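Local coordinates for AF1502 (Archaeoglobus fulgidus, PDB 5A1Q), which is of unknown function but forms a small all-helical STAC domain, a type associated with transmembrane solute transport and two-component signal transduction systems, at residues N42-L47 with R66-G71; V49-K54 with Y59-E64. All blocks are in the same frame, centred on the assembly; numbering follows the deposited sequence. Where two conformers were deposited one is given.

In the fold
Both interactions join helix 43-51 to helix 57-70, the last two of the four helices in this all-helical chain, and their centres lie about 11 Å apart. Along the chain both segments of interaction 2 (V49-K54 with Y59-E64) fall between the two of interaction 1 (N42-L47 with R66-G71): interaction 2 sits beside the connecting turn of the helical hairpin, interaction 1 at its open end. Leu47 links them, its side chain and carbonyl oxygen packing on Glu64 and Val60. Each pairs an apolar contact with a lysine-glutamate bridge. Together they close the two arms of one hairpin at both ends, and the second subunit packs on helix 43-51.

Interaction 1. Residues N42-L47 with R66-G71; sequences NYKEIL and RLEKEG
Leu67 points its CD1 methyl at helix 43-51, touching Tyr43 at CE2 (3.7 Å) and CD2 and meeting Leu47 through that residue's own CD1 at 4.2 Å. Relative to the tyrosine ring the methyl lies obliquely, and the tyrosine and leucine side chains run alongside each other, each heading for the other's helix. With chi1 at 78°, a value rare deeper inside helices but tolerated in the first turn, Tyr43 lays its ring beside its sequence neighbour: CG of Lys44 sits 3.7 Å above the ring plane, over its centre. The segments 43-47 and 66-70 run antiparallel, their axes at 161°, as the two arms of a helical hairpin. With the axes 13.2 Å apart, the helices meet here through side chains alone. Lys44 stretches across with its chain extended beyond CG, and NZ forms a salt bridge and hydrogen bond with OE2 of Glu68, 2.9 Å away. Glu68 comes in roughly perpendicular to the lysine chain; a bend at chi2 (-79°) brings the carboxylate round to the lysine. The ammonium meets OE2 from above the carboxylate plane, on the exposed side of the contact. Towards the interior, Leu47 also packs on Leu10 and Leu14 of helix 7-18, while Tyr43 reaches Ile5 in the N-terminal segment.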
loop_
_atom_site.group_PDB
_atom_site.type_symbol
_atom_site.label_atom_id
_atom_site.label_comp_id
_atom_site.label_asym_id
_atom_site.label_seq_id
_atom_site.Cartn_x
_atom_site.Cartn_y
_atom_site.Cartn_z
ATOM N N ASN A 42 5.433 -8.030 -10.630
ATOM C CA ASN A 42 5.005 -7.186 -9.502
ATOM C C ASN A 42 3.550 -7.207 -9.181
ATOM O O ASN A 42 3.107 -6.629 -8.164
ATOM C CB ASN A 42 5.523 -5.738 -9.687
ATOM C CG ASN A 42 4.818 -4.984 -10.804
ATOM O OD1 ASN A 42 3.776 -5.394 -11.313
ATOM N ND2 ASN A 42 5.357 -3.834 -11.147
ATOM N N TYR A 43 2.705 -7.846 -10.031
ATOM C CA TYR A 43 1.290 -7.759 -9.770
ATOM C C TYR A 43 0.821 -8.388 -8.478
ATOM O O TYR A 43 -0.115 -7.874 -7.874
ATOM C CB TYR A 43 0.433 -8.283 -10.951
ATOM C CG TYR A 43 0.303 -9.779 -11.103
ATOM C CD1 TYR A 43 1.339 -10.491 -11.556
ATOM C CD2 TYR A 43 -0.868 -10.437 -10.735
ATOM C CE1 TYR A 43 1.290 -11.858 -11.752
ATOM C CE2 TYR A 43 -0.986 -11.825 -10.947
ATOM C CZ TYR A 43 0.118 -12.522 -11.462
ATOM O OH TYR A 43 0.151 -13.890 -11.632
ATOM N N LYS A 44 1.479 -9.452 -8.041
ATOM C CA LYS A 44 0.990 -10.125 -6.863
ATOM C C LYS A 44 1.288 -9.236 -5.650
ATOM O O LYS A 44 0.466 -9.164 -4.729
ATOM C CB LYS A 44 1.596 -11.483 -6.726
ATOM C CG LYS A 44 0.983 -12.463 -7.738
ATOM C CD LYS A 44 1.296 -13.891 -7.386
ATOM C CE LYS A 44 0.741 -14.834 -8.476
ATOM N NZ LYS A 44 0.835 -16.282 -8.207
ATOM N N GLU A 45 2.422 -8.559 -5.706
ATOM C CA GLU A 45 2.757 -7.598 -4.614
ATOM C C GLU A 45 1.801 -6.438 -4.546
ATOM O O GLU A 45 1.358 -6.021 -3.457
ATOM C CB GLU A 45 4.164 -7.126 -4.745
ATOM C CG GLU A 45 4.517 -6.295 -3.539
ATOM C CD GLU A 45 5.995 -6.251 -3.285
ATOM O OE1 GLU A 45 6.648 -7.324 -3.241
ATOM O OE2 GLU A 45 6.493 -5.123 -3.136
ATOM N N ILE A 46 1.464 -5.861 -5.691
ATOM C CA ILE A 46 0.411 -4.872 -5.727
ATOM C C ILE A 46 -0.935 -5.323 -5.128
ATOM O O ILE A 46 -1.544 -4.680 -4.236
ATOM C CB ILE A 46 0.214 -4.301 -7.155
ATOM C CG1 ILE A 46 1.534 -3.695 -7.703
ATOM C CG2 ILE A 46 -1.050 -3.398 -7.193
ATOM C CD1 ILE A 46 1.426 -3.400 -9.196
ATOM N N LEU A 47 -1.396 -6.493 -5.528
ATOM C CA LEU A 47 -2.574 -7.052 -4.940
ATOM C C LEU A 47 -2.426 -7.364 -3.459
ATOM O O LEU A 47 -3.439 -7.252 -2.719
ATOM C CB LEU A 47 -3.017 -8.338 -5.710
ATOM C CG LEU A 47 -3.433 -8.040 -7.120
ATOM C CD1 LEU A 47 -3.675 -9.348 -7.853
ATOM C CD2 LEU A 47 -4.670 -7.160 -7.174
ATOM N N ARG A 66 -9.115 -15.440 -9.866
ATOM C CA ARG A 66 -9.402 -15.435 -11.312
ATOM C C ARG A 66 -8.119 -15.393 -12.121
ATOM O O ARG A 66 -8.033 -16.040 -13.184
ATOM C CB ARG A 66 -10.248 -14.210 -11.690
ATOM C CG ARG A 66 -11.734 -14.469 -11.435
ATOM C CD ARG A 66 -12.577 -13.206 -11.393
ATOM N NE ARG A 66 -13.963 -13.504 -10.963
ATOM C CZ ARG A 66 -14.953 -12.604 -10.903
ATOM N NH1 ARG A 66 -14.730 -11.327 -11.252
ATOM N NH2 ARG A 66 -16.176 -12.975 -10.494
ATOM N N LEU A 67 -7.127 -14.674 -11.625
ATOM C CA LEU A 67 -5.827 -14.636 -12.328
ATOM C C LEU A 67 -5.116 -15.951 -12.226
ATOM O O LEU A 67 -4.574 -16.408 -13.223
ATOM C CB LEU A 67 -4.966 -13.482 -11.841
ATOM C CG LEU A 67 -5.495 -12.087 -12.147
ATOM C CD1 LEU A 67 -4.575 -11.022 -11.572
ATOM C CD2 LEU A 67 -5.673 -11.902 -13.643
ATOM N N GLU A 68 -5.159 -16.594 -11.049
ATOM C CA GLU A 68 -4.591 -17.932 -10.871
ATOM C C GLU A 68 -5.195 -18.960 -11.804
ATOM O O GLU A 68 -4.499 -19.824 -12.358
ATOM C CB GLU A 68 -4.766 -18.408 -9.418
ATOM C CG GLU A 68 -3.818 -17.756 -8.419
ATOM C CD GLU A 68 -2.412 -18.356 -8.418
ATOM O OE1 GLU A 68 -2.177 -19.368 -9.119
ATOM O OE2 GLU A 68 -1.531 -17.808 -7.709
ATOM N N LYS A 69 -6.513 -18.898 -11.987
ATOM C CA LYS A 69 -7.221 -19.839 -12.853
ATOM C C LYS A 69 -6.806 -19.733 -14.322
ATOM O O LYS A 69 -6.663 -20.771 -15.029
ATOM C CB LYS A 69 -8.765 -19.696 -12.687
ATOM C CG LYS A 69 -9.416 -20.893 -11.986
ATOM C CD LYS A 69 -8.757 -21.241 -10.645
ATOM C CE LYS A 69 -9.268 -20.356 -9.517
ATOM N NZ LYS A 69 -8.245 -20.129 -8.456
ATOM N N GLU A 70 -6.645 -18.500 -14.778
ATOM C CA GLU A 70 -6.183 -18.202 -16.140
ATOM C C GLU A 70 -4.699 -18.561 -16.386
ATOM O O GLU A 70 -4.282 -18.718 -17.538
ATOM C CB GLU A 70 -6.418 -16.720 -16.451
ATOM C CG GLU A 70 -7.892 -16.346 -16.488
ATOM C CD GLU A 70 -8.148 -14.872 -16.737
ATOM O OE1 GLU A 70 -7.213 -14.061 -16.572
ATOM O OE2 GLU A 70 -9.298 -14.524 -17.085
ATOM N N GLY A 71 -3.920 -18.702 -15.313
ATOM C CA GLY A 71 -2.476 -18.976 -15.405
ATOM C C GLY A 71 -2.186 -20.436 -15.707
ATOM O O GLY A 71 -1.043 -20.777 -16.077
ATOM O OXT GLY A 71 -3.081 -21.316 -15.596
#

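Interaction 2. Residues V49-K54 with Y59-E64; sequences VLKMNK and YVEIVE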
loop_
_atom_site.group_PDB
_atom_site.type_symbol
_atom_site.label_atom_id
_atom_site.label_comp_id
_atom_site.label_asym_id
_atom_site.label_seq_id
_atom_site.Cartn_x
_atom_site.Cartn_y
_atom_site.Cartn_z
ATOM N N VAL A 49 -0.948 -5.591 -1.200
ATOM C CA VAL A 49 -1.304 -4.321 -0.522
ATOM C C VAL A 49 -2.809 -4.108 -0.448
ATOM O O VAL A 49 -3.363 -3.880 0.594
ATOM C CB VAL A 49 -0.587 -3.089 -1.138
ATOM C CG1 VAL A 49 -1.029 -1.766 -0.541
ATOM C CG2 VAL A 49 0.912 -3.323 -1.046
ATOM N N LEU A 50 -3.512 -4.273 -1.576
ATOM C CA LEU A 50 -4.913 -4.057 -1.627
ATOM C C LEU A 50 -5.680 -5.104 -0.824
ATOM O O LEU A 50 -6.748 -4.756 -0.255
ATOM C CB LEU A 50 -5.422 -4.005 -3.057
ATOM C CG LEU A 50 -4.872 -2.818 -3.883
ATOM C CD1 LEU A 50 -5.368 -2.905 -5.333
ATOM C CD2 LEU A 50 -5.165 -1.521 -3.198
ATOM N N LYS A 51 -5.160 -6.321 -0.695
ATOM C CA LYS A 51 -5.780 -7.315 0.186
ATOM C C LYS A 51 -5.751 -6.916 1.682
ATOM O O LYS A 51 -6.559 -7.406 2.468
ATOM C CB LYS A 51 -5.121 -8.654 -0.010
ATOM C CG LYS A 51 -5.992 -9.791 0.422
ATOM C CD LYS A 51 -5.704 -11.046 -0.411
ATOM C CE LYS A 51 -4.218 -11.322 -0.566
ATOM N NZ LYS A 51 -4.017 -12.751 -0.970
HETATM N N MSE A 52 -4.788 -6.054 2.049
HETATM C CA MSE A 52 -4.663 -5.570 3.459
HETATM C C MSE A 52 -5.740 -4.499 3.723
HETATM O O MSE A 52 -5.928 -4.047 4.880
HETATM C CB MSE A 52 -3.179 -5.129 3.749
HETATM C CG MSE A 52 -2.199 -6.297 3.935
HETATM SE SE MSE A 52 -0.307 -5.695 3.947
HETATM C CE MSE A 52 -0.466 -4.485 5.499
ATOM N N ASN A 53 -6.413 -4.019 2.677
ATOM C CA ASN A 53 -7.527 -3.082 2.850
ATOM C C ASN A 53 -8.774 -3.870 3.226
ATOM O O ASN A 53 -9.320 -4.603 2.387
ATOM C CB ASN A 53 -7.724 -2.260 1.542
ATOM C CG ASN A 53 -8.873 -1.275 1.614
ATOM O OD1 ASN A 53 -9.889 -1.525 2.251
ATOM N ND2 ASN A 53 -8.704 -0.078 0.950
ATOM N N LYS A 54 -9.273 -3.763 4.461
ATOM C CA LYS A 54 -10.389 -4.602 4.914
ATOM C C LYS A 54 -11.663 -4.497 4.064
ATOM O O LYS A 54 -12.395 -5.480 3.887
ATOM C CB LYS A 54 -10.688 -4.348 6.395
ATOM C CG LYS A 54 -9.424 -4.557 7.220
ATOM N N TYR A 59 -12.911 -8.839 -2.389
ATOM C CA TYR A 59 -12.988 -8.555 -3.809
ATOM C C TYR A 59 -11.612 -8.765 -4.457
ATOM O O TYR A 59 -11.491 -9.282 -5.561
ATOM C CB TYR A 59 -13.510 -7.111 -4.042
ATOM C CG TYR A 59 -14.821 -6.872 -3.359
ATOM C CD1 TYR A 59 -15.994 -7.257 -3.997
ATOM C CD2 TYR A 59 -14.908 -6.407 -2.035
ATOM C CE1 TYR A 59 -17.222 -7.114 -3.385
ATOM C CE2 TYR A 59 -16.140 -6.247 -1.427
ATOM C CZ TYR A 59 -17.285 -6.615 -2.110
ATOM O OH TYR A 59 -18.520 -6.477 -1.518
ATOM N N VAL A 60 -10.538 -8.346 -3.767
ATOM C CA VAL A 60 -9.173 -8.559 -4.265
ATOM C C VAL A 60 -8.834 -10.061 -4.299
ATOM O O VAL A 60 -8.161 -10.519 -5.242
ATOM C CB VAL A 60 -8.165 -7.739 -3.420
ATOM C CG1 VAL A 60 -6.730 -8.051 -3.851
ATOM C CG2 VAL A 60 -8.514 -6.286 -3.496
ATOM N N GLU A 61 -9.301 -10.853 -3.319
ATOM C CA GLU A 61 -9.104 -12.287 -3.249
ATOM C C GLU A 61 -9.740 -12.890 -4.515
ATOM O O GLU A 61 -9.169 -13.777 -5.166
ATOM C CB GLU A 61 -9.727 -12.868 -1.925
ATOM C CG GLU A 61 -8.885 -12.545 -0.663
ATOM C CD GLU A 61 -9.437 -12.856 0.745
ATOM O OE1 GLU A 61 -10.670 -12.955 0.989
ATOM O OE2 GLU A 61 -8.575 -12.959 1.663
ATOM N N ILE A 62 -10.941 -12.419 -4.865
ATOM C CA ILE A 62 -11.633 -12.922 -6.078
ATOM C C ILE A 62 -10.771 -12.627 -7.357
ATOM O O ILE A 62 -10.581 -13.520 -8.187
ATOM C CB ILE A 62 -13.072 -12.358 -6.181
ATOM C CG1 ILE A 62 -13.906 -12.995 -5.072
ATOM C CG2 ILE A 62 -13.603 -12.635 -7.611
ATOM C CD1 ILE A 62 -15.264 -12.381 -4.895
ATOM N N VAL A 63 -10.235 -11.402 -7.458
ATOM C CA VAL A 63 -9.336 -11.104 -8.610
ATOM C C VAL A 63 -8.137 -12.001 -8.610
ATOM O O VAL A 63 -7.812 -12.584 -9.634
ATOM C CB VAL A 63 -8.863 -9.643 -8.547
ATOM C CG1 VAL A 63 -7.827 -9.340 -9.643
ATOM C CG2 VAL A 63 -10.022 -8.697 -8.723
ATOM N N GLU A 64 -7.502 -12.169 -7.450
ATOM C CA GLU A 64 -6.349 -13.104 -7.387
ATOM C C GLU A 64 -6.699 -14.495 -7.864
ATOM O O GLU A 64 -5.989 -15.135 -8.643
ATOM C CB GLU A 64 -5.809 -13.204 -5.976
ATOM C CG GLU A 64 -5.154 -11.920 -5.509
ATOM C CD GLU A 64 -3.995 -12.145 -4.558
ATOM O OE1 GLU A 64 -3.271 -13.148 -4.710
ATOM O OE2 GLU A 64 -3.789 -11.288 -3.672
#
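Close to the turn of the hairpin the backbones draw together, with the CA atoms of Lys51 and Val60 just 5.7 Å apart, where the last part of helix 43-51 meets an early turn of helix 57-70. Val60 points at the other segment and uses both methyls: CG2 packs against CB of Leu50 at 3.9 Å, while CG1 lies against the backbone N of Lys51, also at 3.9 Å. Lys51 supplies most of the remaining contact. Its CG is turned opposite the backbone N (chi1 -158°) and its chain bends at chi3 (46°), carrying the aliphatic part across Glu61, where CD of Lys51 comes within 3.5 Å of the glutamate CG. The ammonium then passes Glu61 and goes to Glu64; OE2 of Glu61 stays 5.3 Å from NZ of Lys51. NZ of Lys51 makes a salt bridge to OE2 of Glu64 at 3.1 Å, its hydrogen bond weak, while CE of the lysine is equally near that oxygen. Both glutamates reach in across the lysine chain; the negative charge of Glu61, though not in contact, probably helps stabilise the ammonium. Beyond the pair of helices, Leu50 packs on Phe25 and Ala29 of helix 22-33, and Val63 leans on Glu13 of helix 7-18. Asn53, in the connection after helix 43-51, donates ND2 to the carbonyl oxygen of Ser32 of the second subunit, placing this end of the hairpin at the dimer interface.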